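Long-range contacts in 4-hydroxy-tetrahydrodipicolinate synthase (Aquifex aeolicus, PDB 2EHH), which probably catalyses the condensation of pyruvate with (S)-aspartate-beta-semialdehyde to 4-hydroxy-tetrahydrodipicolinate, a step of lysine biosynthesis: residues A255-G260 with K280-L285; F244-P249 with T271-E276; V7-P12 with E21-L26. One frame throughout, in Å; residues are numbered along the deposited sequence.

Interaction 1: A255-G260 with K280-L285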
ATOM      1  N   ALA A 255      19.688 -22.992  -4.326  1.00 18.62           N
ATOM      2  CA  ALA A 255      21.055 -22.829  -3.837  1.00 19.25           C
ATOM      3  C   ALA A 255      21.543 -24.121  -3.186  1.00 19.63           C
ATOM      4  O   ALA A 255      22.683 -24.543  -3.400  1.00 19.71           O
ATOM      5  CB  ALA A 255      21.124 -21.681  -2.834  1.00 19.12           C
ATOM      6  N   CYS A 256      20.684 -24.738  -2.382  1.00 18.10           N
ATOM      7  CA  CYS A 256      21.035 -25.988  -1.714  1.00 20.49           C
ATOM      8  C   CYS A 256      21.297 -27.068  -2.759  1.00 20.97           C
ATOM      9  O   CYS A 256      22.159 -27.926  -2.566  1.00 22.46           O
ATOM     10  CB  CYS A 256      19.911 -26.431  -0.772  1.00 18.71           C
ATOM     11  SG  CYS A 256      19.682 -25.345   0.665  1.00 20.61           S
ATOM     12  N   TRP A 257      20.552 -27.027  -3.861  1.00 20.70           N
ATOM     13  CA  TRP A 257      20.742 -27.997  -4.935  1.00 21.78           C
ATOM     14  C   TRP A 257      22.127 -27.791  -5.531  1.00 22.50           C
ATOM     15  O   TRP A 257      22.844 -28.754  -5.798  1.00 21.76           O
ATOM     16  CB  TRP A 257      19.688 -27.815  -6.029  1.00 21.04           C
ATOM     17  CG  TRP A 257      20.073 -28.446  -7.337  1.00 21.33           C
ATOM     18  CD1 TRP A 257      20.133 -29.782  -7.627  1.00 23.08           C
ATOM     19  CD2 TRP A 257      20.473 -27.758  -8.529  1.00 21.63           C
ATOM     20  NE1 TRP A 257      20.545 -29.966  -8.930  1.00 20.94           N
ATOM     21  CE2 TRP A 257      20.758 -28.741  -9.506  1.00 23.11           C
ATOM     22  CE3 TRP A 257      20.617 -26.406  -8.868  1.00 21.45           C
ATOM     23  CZ2 TRP A 257      21.180 -28.412 -10.802  1.00 22.15           C
ATOM     24  CZ3 TRP A 257      21.036 -26.079 -10.157  1.00 22.39           C
ATOM     25  CH2 TRP A 257      21.311 -27.081 -11.108  1.00 22.11           C
ATOM     26  N   MET A 258      22.496 -26.529  -5.733  1.00 21.85           N
ATOM     27  CA  MET A 258      23.799 -26.190  -6.289  1.00 22.82           C
ATOM     28  C   MET A 258      24.922 -26.687  -5.383  1.00 23.11           C
ATOM     29  O   MET A 258      26.005 -27.034  -5.855  1.00 22.60           O
ATOM     30  CB  MET A 258      23.923 -24.678  -6.476  1.00 23.65           C
ATOM     31  CG  MET A 258      22.973 -24.107  -7.513  1.00 24.15           C
ATOM     32  SD  MET A 258      23.266 -22.358  -7.808  1.00 25.85           S
ATOM     33  CE  MET A 258      22.170 -22.079  -9.207  1.00 24.79           C
ATOM     34  N   LEU A 259      24.661 -26.710  -4.082  1.00 22.14           N
ATOM     35  CA  LEU A 259      25.645 -27.182  -3.119  1.00 22.93           C
ATOM     36  C   LEU A 259      25.549 -28.691  -2.939  1.00 22.05           C
ATOM     37  O   LEU A 259      26.225 -29.264  -2.087  1.00 21.36           O
ATOM     38  CB  LEU A 259      25.445 -26.487  -1.772  1.00 23.80           C
ATOM     39  CG  LEU A 259      26.059 -25.091  -1.670  1.00 27.06           C
ATOM     40  CD1 LEU A 259      24.992 -24.082  -1.288  1.00 27.41           C
ATOM     41  CD2 LEU A 259      27.180 -25.112  -0.640  1.00 28.26           C
ATOM     42  N   GLY A 260      24.700 -29.323  -3.743  1.00 22.48           N
ATOM     43  CA  GLY A 260      24.527 -30.767  -3.682  1.00 24.04           C
ATOM     44  C   GLY A 260      23.843 -31.290  -2.432  1.00 25.75           C
ATOM     45  O   GLY A 260      24.049 -32.441  -2.045  1.00 25.37           O
ATOM     46  N   LYS A 280      22.088 -15.678 -11.880  1.00 26.25           N
ATOM     47  CA  LYS A 280      22.442 -14.582 -10.986  1.00 25.32           C
ATOM     48  C   LYS A 280      22.761 -15.201  -9.626  1.00 24.18           C
ATOM     49  O   LYS A 280      23.731 -14.830  -8.966  1.00 23.95           O
ATOM     50  CB  LYS A 280      21.270 -13.608 -10.853  1.00 27.21           C
ATOM     51  CG  LYS A 280      21.571 -12.364 -10.029  1.00 31.14           C
ATOM     52  CD  LYS A 280      22.507 -11.406 -10.765  1.00 34.82           C
ATOM     53  CE  LYS A 280      22.813 -10.170  -9.924  1.00 35.28           C
ATOM     54  NZ  LYS A 280      23.384 -10.534  -8.594  1.00 34.46           N
ATOM     55  N   LEU A 281      21.939 -16.158  -9.216  1.00 22.70           N
ATOM     56  CA  LEU A 281      22.143 -16.831  -7.940  1.00 22.24           C
ATOM     57  C   LEU A 281      23.487 -17.544  -7.924  1.00 22.61           C
ATOM     58  O   LEU A 281      24.263 -17.384  -6.987  1.00 21.41           O
ATOM     59  CB  LEU A 281      21.028 -17.846  -7.684  1.00 21.15           C
ATOM     60  CG  LEU A 281      21.219 -18.747  -6.458  1.00 19.68           C
ATOM     61  CD1 LEU A 281      21.280 -17.904  -5.188  1.00 18.39           C
ATOM     62  CD2 LEU A 281      20.067 -19.743  -6.383  1.00 19.75           C
ATOM     63  N   ARG A 282      23.762 -18.327  -8.966  1.00 23.12           N
ATOM     64  CA  ARG A 282      25.023 -19.057  -9.036  1.00 24.22           C
ATOM     65  C   ARG A 282      26.204 -18.104  -8.915  1.00 24.25           C
ATOM     66  O   ARG A 282      27.164 -18.382  -8.196  1.00 24.04           O
ATOM     67  CB  ARG A 282      25.126 -19.848 -10.346  1.00 24.43           C
ATOM     68  CG  ARG A 282      26.422 -20.648 -10.482  1.00 26.24           C
ATOM     69  CD  ARG A 282      26.495 -21.353 -11.828  1.00 26.16           C
ATOM     70  NE  ARG A 282      25.423 -22.333 -11.982  1.00 26.04           N
ATOM     71  CZ  ARG A 282      25.403 -23.513 -11.374  1.00 26.05           C
ATOM     72  NH1 ARG A 282      26.401 -23.867 -10.574  1.00 25.09           N
ATOM     73  NH2 ARG A 282      24.382 -24.336 -11.558  1.00 25.73           N
ATOM     74  N   GLU A 283      26.132 -16.975  -9.612  1.00 25.03           N
ATOM     75  CA  GLU A 283      27.214 -16.004  -9.563  1.00 26.37           C
ATOM     76  C   GLU A 283      27.411 -15.433  -8.168  1.00 25.58           C
ATOM     77  O   GLU A 283      28.542 -15.197  -7.747  1.00 24.71           O
ATOM     78  CB  GLU A 283      26.977 -14.874 -10.570  1.00 28.53           C
ATOM     79  CG  GLU A 283      27.275 -15.285 -12.002  1.00 33.07           C
ATOM     80  CD  GLU A 283      28.582 -16.057 -12.120  1.00 36.54           C
ATOM     81  OE1 GLU A 283      29.632 -15.529 -11.692  1.00 38.20           O
ATOM     82  OE2 GLU A 283      28.560 -17.195 -12.636  1.00 38.29           O
ATOM     83  N   VAL A 284      26.322 -15.213  -7.441  1.00 24.60           N
ATOM     84  CA  VAL A 284      26.452 -14.687  -6.087  1.00 23.13           C
ATOM     85  C   VAL A 284      27.114 -15.728  -5.182  1.00 22.99           C
ATOM     86  O   VAL A 284      28.040 -15.416  -4.429  1.00 22.71           O
ATOM     87  CB  VAL A 284      25.079 -14.290  -5.494  1.00 23.38           C
ATOM     88  CG1 VAL A 284      25.232 -13.916  -4.025  1.00 23.31           C
ATOM     89  CG2 VAL A 284      24.505 -13.110  -6.266  1.00 23.43           C
ATOM     90  N   LEU A 285      26.650 -16.971  -5.262  1.00 21.62           N
ATOM     91  CA  LEU A 285      27.223 -18.024  -4.432  1.00 23.28           C
ATOM     92  C   LEU A 285      28.726 -18.157  -4.684  1.00 24.31           C
ATOM     93  O   LEU A 285      29.505 -18.380  -3.754  1.00 25.18           O
ATOM     94  CB  LEU A 285      26.522 -19.353  -4.706  1.00 22.13           C
ATOM     95  CG  LEU A 285      25.019 -19.380  -4.412  1.00 21.87           C
ATOM     96  CD1 LEU A 285      24.501 -20.799  -4.578  1.00 22.48           C
ATOM     97  CD2 LEU A 285      24.753 -18.893  -2.996  1.00 22.56           C
TER
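Met258 reaches from one helix to the next and meets both Arg282 and Leu285. Its chain is extended beyond CG, with chi2 at -175°, and this carries SD toward helix 275-287. Met258 SD lies 3.8 Å from Leu285 CD1, and the two side chains cross at about a right angle. Beyond the sulfur, Met258 CE packs 3.9 Å from Arg282 CB. Met258 CE also sits over one face of the Arg282 guanidinium, 3.8 Å above its plane and offset toward the rim. The Arg282 chain bends at chi3 (-63°), which turns NE toward Met258 and Trp257. Arg282 NH2 also comes 4.0 Å from Trp257 CZ3. The indole and guanidinium planes are 77° apart, so the two groups do not stack in parallel. The outer part of the contact therefore pairs a charged group with a methyl and an aromatic ring. The deeper part is purely apolar. Ala255 CB touches two leucine methyls, 3.9 Å from Leu285 CD1 and 4.2 Å from Leu281 CD2. No hydrogen bond crosses between 255-260 and 280-285. The strongest polar partner of Arg282 lies elsewhere: its NH1 makes a salt bridge with the terminal carboxylate of Asn294. Asn294 also binds Trp257 O, which ties the C-terminus to both partners. Helix 250-258 ends here in a Schellman motif, with Gly260 at positive phi. The contact joins this helix to helix 275-287 in the C-terminal helical region that follows the TIM barrel in the DapA family. Helix 226-242 packs alongside through Leu239 and Val242, which touch Leu285 and Leu281.

Interaction 2: F244-P249 with T271-E276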
ATOM      1  N   PHE A 244      15.948 -13.902  -2.385  1.00 16.84           N
ATOM      2  CA  PHE A 244      14.571 -13.465  -2.571  1.00 17.21           C
ATOM      3  C   PHE A 244      14.324 -12.864  -3.952  1.00 17.34           C
ATOM      4  O   PHE A 244      13.357 -12.129  -4.149  1.00 17.31           O
ATOM      5  CB  PHE A 244      14.197 -12.466  -1.476  1.00 18.88           C
ATOM      6  CG  PHE A 244      14.115 -13.088  -0.118  1.00 20.92           C
ATOM      7  CD1 PHE A 244      12.920 -13.635   0.339  1.00 21.53           C
ATOM      8  CD2 PHE A 244      15.252 -13.201   0.675  1.00 20.82           C
ATOM      9  CE1 PHE A 244      12.862 -14.290   1.564  1.00 22.84           C
ATOM     10  CE2 PHE A 244      15.203 -13.857   1.902  1.00 23.22           C
ATOM     11  CZ  PHE A 244      14.008 -14.403   2.346  1.00 23.52           C
ATOM     12  N   ILE A 245      15.193 -13.188  -4.908  1.00 17.91           N
ATOM     13  CA  ILE A 245      15.052 -12.682  -6.271  1.00 18.97           C
ATOM     14  C   ILE A 245      13.763 -13.261  -6.856  1.00 19.79           C
ATOM     15  O   ILE A 245      13.181 -12.717  -7.792  1.00 17.54           O
ATOM     16  CB  ILE A 245      16.277 -13.066  -7.129  1.00 20.53           C
ATOM     17  CG1 ILE A 245      16.198 -12.375  -8.490  1.00 22.25           C
ATOM     18  CG2 ILE A 245      16.366 -14.578  -7.274  1.00 18.91           C
ATOM     19  CD1 ILE A 245      17.503 -12.432  -9.269  1.00 24.32           C
ATOM     20  N   GLU A 246      13.333 -14.379  -6.283  1.00 18.40           N
ATOM     21  CA  GLU A 246      12.087 -15.035  -6.650  1.00 18.69           C
ATOM     22  C   GLU A 246      11.497 -15.498  -5.324  1.00 18.29           C
ATOM     23  O   GLU A 246      12.219 -15.629  -4.340  1.00 16.40           O
ATOM     24  CB  GLU A 246      12.329 -16.224  -7.592  1.00 21.31           C
ATOM     25  CG  GLU A 246      12.394 -15.821  -9.071  1.00 22.09           C
ATOM     26  CD  GLU A 246      12.452 -17.012 -10.017  1.00 24.89           C
ATOM     27  OE1 GLU A 246      11.771 -18.024  -9.739  1.00 24.70           O
ATOM     28  OE2 GLU A 246      13.162 -16.930 -11.045  1.00 24.19           O
ATOM     29  N   THR A 247      10.191 -15.726  -5.289  1.00 16.79           N
ATOM     30  CA  THR A 247       9.515 -16.143  -4.064  1.00 14.94           C
ATOM     31  C   THR A 247      10.230 -17.240  -3.267  1.00 14.50           C
ATOM     32  O   THR A 247      10.509 -18.324  -3.791  1.00 13.18           O
ATOM     33  CB  THR A 247       8.081 -16.634  -4.375  1.00 16.81           C
ATOM     34  OG1 THR A 247       7.346 -15.586  -5.022  1.00 18.26           O
ATOM     35  CG2 THR A 247       7.358 -17.042  -3.095  1.00 13.92           C
ATOM     36  N   ASN A 248      10.526 -16.954  -2.001  1.00 13.08           N
ATOM     37  CA  ASN A 248      11.157 -17.939  -1.118  1.00 13.00           C
ATOM     38  C   ASN A 248      10.142 -19.083  -1.006  1.00 13.85           C
ATOM     39  O   ASN A 248       8.942 -18.834  -0.872  1.00 12.74           O
ATOM     40  CB  ASN A 248      11.413 -17.310   0.259  1.00 13.64           C
ATOM     41  CG  ASN A 248      11.817 -18.336   1.313  1.00 14.63           C
ATOM     42  OD1 ASN A 248      11.132 -18.509   2.325  1.00 16.47           O
ATOM     43  ND2 ASN A 248      12.934 -19.007   1.087  1.00 11.24           N
ATOM     44  N   PRO A 249      10.605 -20.348  -0.974  1.00 14.22           N
ATOM     45  CA  PRO A 249      11.967 -20.884  -1.029  1.00 12.91           C
ATOM     46  C   PRO A 249      12.529 -21.270  -2.396  1.00 14.46           C
ATOM     47  O   PRO A 249      13.425 -22.113  -2.473  1.00 15.02           O
ATOM     48  CB  PRO A 249      11.859 -22.099  -0.127  1.00 13.45           C
ATOM     49  CG  PRO A 249      10.544 -22.675  -0.595  1.00 14.43           C
ATOM     50  CD  PRO A 249       9.641 -21.437  -0.728  1.00 14.48           C
ATOM     51  N   THR A 271       7.891 -23.451  -8.776  1.00 17.44           N
ATOM     52  CA  THR A 271       8.627 -23.877  -9.962  1.00 18.91           C
ATOM     53  C   THR A 271      10.090 -23.475  -9.911  1.00 20.25           C
ATOM     54  O   THR A 271      10.488 -22.653  -9.086  1.00 21.00           O
ATOM     55  CB  THR A 271       8.025 -23.231 -11.222  1.00 21.29           C
ATOM     56  OG1 THR A 271       7.981 -21.807 -11.044  1.00 21.40           O
ATOM     57  CG2 THR A 271       6.614 -23.746 -11.470  1.00 20.80           C
ATOM     58  N   GLU A 272      10.886 -24.048 -10.811  1.00 20.91           N
ATOM     59  CA  GLU A 272      12.304 -23.723 -10.877  1.00 22.05           C
ATOM     60  C   GLU A 272      12.438 -22.257 -11.278  1.00 21.87           C
ATOM     61  O   GLU A 272      11.518 -21.673 -11.861  1.00 20.67           O
ATOM     62  CB  GLU A 272      13.022 -24.602 -11.909  1.00 24.50           C
ATOM     63  CG  GLU A 272      12.777 -26.095 -11.743  1.00 29.11           C
ATOM     64  CD  GLU A 272      13.664 -26.951 -12.636  1.00 32.27           C
ATOM     65  OE1 GLU A 272      14.086 -26.477 -13.715  1.00 33.81           O
ATOM     66  OE2 GLU A 272      13.924 -28.112 -12.261  1.00 35.30           O
ATOM     67  N   MET A 273      13.586 -21.671 -10.961  1.00 21.49           N
ATOM     68  CA  MET A 273      13.865 -20.276 -11.280  1.00 22.46           C
ATOM     69  C   MET A 273      13.987 -20.084 -12.783  1.00 24.11           C
ATOM     70  O   MET A 273      14.124 -21.048 -13.535  1.00 22.09           O
ATOM     71  CB  MET A 273      15.185 -19.840 -10.640  1.00 22.01           C
ATOM     72  CG  MET A 273      15.199 -19.842  -9.126  1.00 22.67           C
ATOM     73  SD  MET A 273      16.857 -19.567  -8.473  1.00 23.15           S
ATOM     74  CE  MET A 273      16.971 -17.777  -8.564  1.00 23.00           C
ATOM     75  N   SER A 274      13.936 -18.830 -13.215  1.00 25.75           N
ATOM     76  CA  SER A 274      14.102 -18.523 -14.626  1.00 26.43           C
ATOM     77  C   SER A 274      15.603 -18.688 -14.830  1.00 27.59           C
ATOM     78  O   SER A 274      16.387 -18.414 -13.918  1.00 25.87           O
ATOM     79  CB  SER A 274      13.692 -17.081 -14.918  1.00 26.34           C
ATOM     80  OG  SER A 274      14.543 -16.163 -14.251  1.00 27.03           O
ATOM     81  N   PRO A 275      16.027 -19.160 -16.013  1.00 27.56           N
ATOM     82  CA  PRO A 275      17.465 -19.329 -16.238  1.00 28.11           C
ATOM     83  C   PRO A 275      18.288 -18.095 -15.877  1.00 27.58           C
ATOM     84  O   PRO A 275      19.349 -18.212 -15.265  1.00 27.86           O
ATOM     85  CB  PRO A 275      17.548 -19.696 -17.725  1.00 29.46           C
ATOM     86  CG  PRO A 275      16.250 -19.183 -18.305  1.00 30.55           C
ATOM     87  CD  PRO A 275      15.261 -19.502 -17.219  1.00 28.19           C
ATOM     88  N   GLU A 276      17.791 -16.917 -16.239  1.00 27.75           N
ATOM     89  CA  GLU A 276      18.493 -15.670 -15.942  1.00 28.74           C
ATOM     90  C   GLU A 276      18.701 -15.502 -14.435  1.00 27.66           C
ATOM     91  O   GLU A 276      19.812 -15.230 -13.981  1.00 25.80           O
ATOM     92  CB  GLU A 276      17.701 -14.479 -16.490  1.00 33.05           C
ATOM     93  CG  GLU A 276      17.514 -14.507 -18.003  1.00 39.12           C
ATOM     94  CD  GLU A 276      16.357 -13.634 -18.472  1.00 44.02           C
ATOM     95  OE1 GLU A 276      15.216 -13.845 -17.993  1.00 45.31           O
ATOM     96  OE2 GLU A 276      16.585 -12.744 -19.322  1.00 46.08           O
TER
HETATM   97  O   HOH W   1      10.247 -19.545 -11.141  1.00 25.85           O
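A water oxygen is gripped by three groups from the two segments: Glu246, Thr271 and Glu272. The water donates to Glu246 OE1 at 2.6 Å and to Glu272 O, also at 2.6 Å. It accepts a longer bond of 3.2 Å from Thr271 OG1. The other carboxylate oxygen bonds to the chain directly. Ser274 N donates to Glu246 OE2 at 3.0 Å, nearly straight at 166°, and the oxygen accepts on its syn lone pair, the side of OE1. The extended chain of Glu246, with chi2 at -173°, brings the carboxylate against the backbone, where OE2 is 3.4 Å from Met273 CA. An apolar contact lies beside this network. Met273 bends at chi3 (82°), and its CE meets Ile245 CG2 at 3.5 Å. Ser274 is the N-cap of helix 275-287, and its OG bonds to Asn277 N. Thr110 of a second subunit packs against Glu246 and Thr271, so the contact borders the subunit interface. Both oxygens of Glu246 act as acceptors, one for an N-H and one for a water. This is consistent with an ionised carboxylate that holds the loop 244-249 to the start of the helix.

Interaction 3: V7-P12 with E21-L26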
ATOM      1  N   VAL A   7      17.249 -22.120  11.668  1.00 15.76           N
ATOM      2  CA  VAL A   7      17.085 -22.246  10.228  1.00 14.54           C
ATOM      3  C   VAL A   7      15.696 -22.731   9.815  1.00 15.14           C
ATOM      4  O   VAL A   7      15.184 -23.709  10.354  1.00 14.52           O
ATOM      5  CB  VAL A   7      18.149 -23.210   9.630  1.00 15.04           C
ATOM      6  CG1 VAL A   7      18.000 -24.600  10.242  1.00 14.34           C
ATOM      7  CG2 VAL A   7      17.999 -23.283   8.114  1.00 13.27           C
ATOM      8  N   ALA A   8      15.077 -22.015   8.879  1.00 14.64           N
ATOM      9  CA  ALA A   8      13.776 -22.414   8.348  1.00 16.15           C
ATOM     10  C   ALA A   8      14.227 -23.406   7.279  1.00 15.18           C
ATOM     11  O   ALA A   8      14.585 -23.030   6.162  1.00 14.97           O
ATOM     12  CB  ALA A   8      13.057 -21.212   7.721  1.00 16.10           C
ATOM     13  N   LEU A   9      14.249 -24.678   7.648  1.00 16.83           N
ATOM     14  CA  LEU A   9      14.731 -25.724   6.758  1.00 15.60           C
ATOM     15  C   LEU A   9      13.849 -26.050   5.560  1.00 16.09           C
ATOM     16  O   LEU A   9      12.630 -26.167   5.680  1.00 14.62           O
ATOM     17  CB  LEU A   9      14.969 -26.999   7.568  1.00 17.03           C
ATOM     18  CG  LEU A   9      16.005 -27.973   7.017  1.00 16.25           C
ATOM     19  CD1 LEU A   9      17.390 -27.368   7.170  1.00 16.34           C
ATOM     20  CD2 LEU A   9      15.926 -29.293   7.778  1.00 20.09           C
ATOM     21  N   ILE A  10      14.480 -26.192   4.401  1.00 15.87           N
ATOM     22  CA  ILE A  10      13.766 -26.564   3.187  1.00 17.65           C
ATOM     23  C   ILE A  10      13.390 -28.034   3.358  1.00 17.33           C
ATOM     24  O   ILE A  10      13.956 -28.720   4.209  1.00 15.73           O
ATOM     25  CB  ILE A  10      14.674 -26.477   1.941  1.00 17.56           C
ATOM     26  CG1 ILE A  10      15.921 -27.341   2.159  1.00 18.60           C
ATOM     27  CG2 ILE A  10      15.063 -25.031   1.675  1.00 19.09           C
ATOM     28  CD1 ILE A  10      16.767 -27.542   0.915  1.00 21.74           C
ATOM     29  N   THR A  11      12.438 -28.510   2.564  1.00 16.72           N
ATOM     30  CA  THR A  11      12.043 -29.914   2.614  1.00 18.35           C
ATOM     31  C   THR A  11      12.464 -30.547   1.289  1.00 19.90           C
ATOM     32  O   THR A  11      11.864 -30.287   0.244  1.00 21.33           O
ATOM     33  CB  THR A  11      10.520 -30.087   2.785  1.00 18.61           C
ATOM     34  OG1 THR A  11      10.099 -29.475   4.009  1.00 16.42           O
ATOM     35  CG2 THR A  11      10.157 -31.574   2.821  1.00 19.23           C
ATOM     36  N   PRO A  12      13.528 -31.366   1.313  1.00 20.81           N
ATOM     37  CA  PRO A  12      14.040 -32.039   0.115  1.00 20.13           C
ATOM     38  C   PRO A  12      13.005 -32.985  -0.486  1.00 19.81           C
ATOM     39  O   PRO A  12      12.289 -33.676   0.239  1.00 18.61           O
ATOM     40  CB  PRO A  12      15.258 -32.801   0.639  1.00 21.56           C
ATOM     41  CG  PRO A  12      15.697 -31.994   1.817  1.00 23.45           C
ATOM     42  CD  PRO A  12      14.392 -31.638   2.475  1.00 21.83           C
ATOM     43  N   GLU A  21      16.741 -39.099   3.232  1.00 25.26           N
ATOM     44  CA  GLU A  21      18.185 -39.191   3.393  1.00 26.48           C
ATOM     45  C   GLU A  21      18.797 -37.797   3.267  1.00 24.45           C
ATOM     46  O   GLU A  21      19.746 -37.459   3.973  1.00 22.99           O
ATOM     47  CB  GLU A  21      18.788 -40.159   2.369  1.00 29.90           C
ATOM     48  CG  GLU A  21      18.487 -39.846   0.924  1.00 37.40           C
ATOM     49  CD  GLU A  21      18.743 -41.042   0.018  1.00 43.23           C
ATOM     50  OE1 GLU A  21      18.011 -42.053   0.150  1.00 43.53           O
ATOM     51  OE2 GLU A  21      19.674 -40.977  -0.817  1.00 45.51           O
ATOM     52  N   ALA A  22      18.241 -36.978   2.382  1.00 22.26           N
ATOM     53  CA  ALA A  22      18.741 -35.616   2.209  1.00 21.20           C
ATOM     54  C   ALA A  22      18.372 -34.781   3.437  1.00 20.46           C
ATOM     55  O   ALA A  22      19.160 -33.954   3.896  1.00 20.61           O
ATOM     56  CB  ALA A  22      18.150 -34.991   0.951  1.00 18.60           C
ATOM     57  N   LEU A  23      17.171 -35.001   3.963  1.00 20.76           N
ATOM     58  CA  LEU A  23      16.708 -34.267   5.139  1.00 23.02           C
ATOM     59  C   LEU A  23      17.629 -34.625   6.300  1.00 22.71           C
ATOM     60  O   LEU A  23      18.047 -33.761   7.066  1.00 22.35           O
ATOM     61  CB  LEU A  23      15.264 -34.655   5.479  1.00 23.53           C
ATOM     62  CG  LEU A  23      14.434 -33.725   6.375  1.00 25.92           C
ATOM     63  CD1 LEU A  23      13.093 -34.378   6.666  1.00 24.77           C
ATOM     64  CD2 LEU A  23      15.154 -33.434   7.670  1.00 29.34           C
ATOM     65  N   GLY A  24      17.941 -35.911   6.418  1.00 22.25           N
ATOM     66  CA  GLY A  24      18.821 -36.357   7.481  1.00 22.23           C
ATOM     67  C   GLY A  24      20.177 -35.685   7.407  1.00 22.10           C
ATOM     68  O   GLY A  24      20.715 -35.252   8.425  1.00 21.49           O
ATOM     69  N   ASN A  25      20.738 -35.593   6.205  1.00 22.00           N
ATOM     70  CA  ASN A  25      22.042 -34.962   6.039  1.00 22.98           C
ATOM     71  C   ASN A  25      21.971 -33.461   6.302  1.00 21.92           C
ATOM     72  O   ASN A  25      22.933 -32.852   6.770  1.00 19.78           O
ATOM     73  CB  ASN A  25      22.582 -35.237   4.638  1.00 26.16           C
ATOM     74  CG  ASN A  25      23.024 -36.681   4.467  1.00 30.61           C
ATOM     75  OD1 ASN A  25      22.219 -37.604   4.567  1.00 34.29           O
ATOM     76  ND2 ASN A  25      24.310 -36.880   4.219  1.00 34.21           N
ATOM     77  N   LEU A  26      20.819 -32.873   6.002  1.00 20.03           N
ATOM     78  CA  LEU A  26      20.596 -31.450   6.223  1.00 20.14           C
ATOM     79  C   LEU A  26      20.641 -31.211   7.736  1.00 20.59           C
ATOM     80  O   LEU A  26      21.208 -30.226   8.211  1.00 19.79           O
ATOM     81  CB  LEU A  26      19.226 -31.062   5.659  1.00 20.75           C
ATOM     82  CG  LEU A  26      19.092 -29.936   4.629  1.00 24.01           C
ATOM     83  CD1 LEU A  26      20.250 -29.947   3.641  1.00 21.61           C
ATOM     84  CD2 LEU A  26      17.747 -30.099   3.913  1.00 22.66           C
TER
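Pro12 and Leu26 meet tip to tip in the first beta-alpha unit of the TIM barrel. The chain leaves strand 4-8, passes through Leu9 to Pro12, and later returns as helix 20-31, which packs against Leu9, Ile10 and Pro12. Leu26 CD2 is the tight point. Leu26 CD2 lies 3.5 Å from Pro12 CG, closer than usual for two carbons. Leu26 CD2 is also 3.7 Å from Ile10 CG1, and these two side chains cross at about a right angle. Leu26 has chi1 at -125°, away from the staggered values, which suggests some strain in a closely filled site. Leu9 approaches Leu26 from another direction. Leu9 CD1 is 4.0 Å from Leu26 CG, and the side chains cross obliquely. Packing is looser toward Leu23. Leu9 CD2 and Leu23 CD2 are 4.2 Å apart, and Pro12 CD stays 4.3 Å from Leu23 CB. The side nearest solvent is marked by Ala22, which is partly exposed, while the other touching residues are buried. The touching side chains are all apolar, and no hydrogen bond joins the two segments. Thr11 finds its polar partners elsewhere: OG1 bonds to Gly45 O, and O accepts from Lys253 NZ. The side chain of Ile10 lies about 4 Å from that of Thr44, which is predicted to bind pyruvate. The Ile10 end of the contact thus probably borders the pyruvate site. At its outer end the Pro12 ring rests on the helix, with Pro12 CB 3.6 Å from Ala22 CB.

In the fold
Interactions 1 and 3 are buried and apolar in the main, without a hydrogen bond between their segments. Interaction 2 is a surface contact that depends on a carboxylate, a backbone amide and a water. Interaction 3 belongs to the barrel itself, where the chain leaves its first strand and meets its first helix. Interactions 1 and 2 belong to the C-terminal helices and share helix 275-287. Their centres are 12 Å apart, and Leu281 CD2 packs 3.8 Å from Met273 SD between them. Interaction 1 also touches interaction 3, through Cys256 SG and Ile10 CD1 at 3.7 Å. Helix 250-258 thus connects the barrel contact to the C-terminal helix pair.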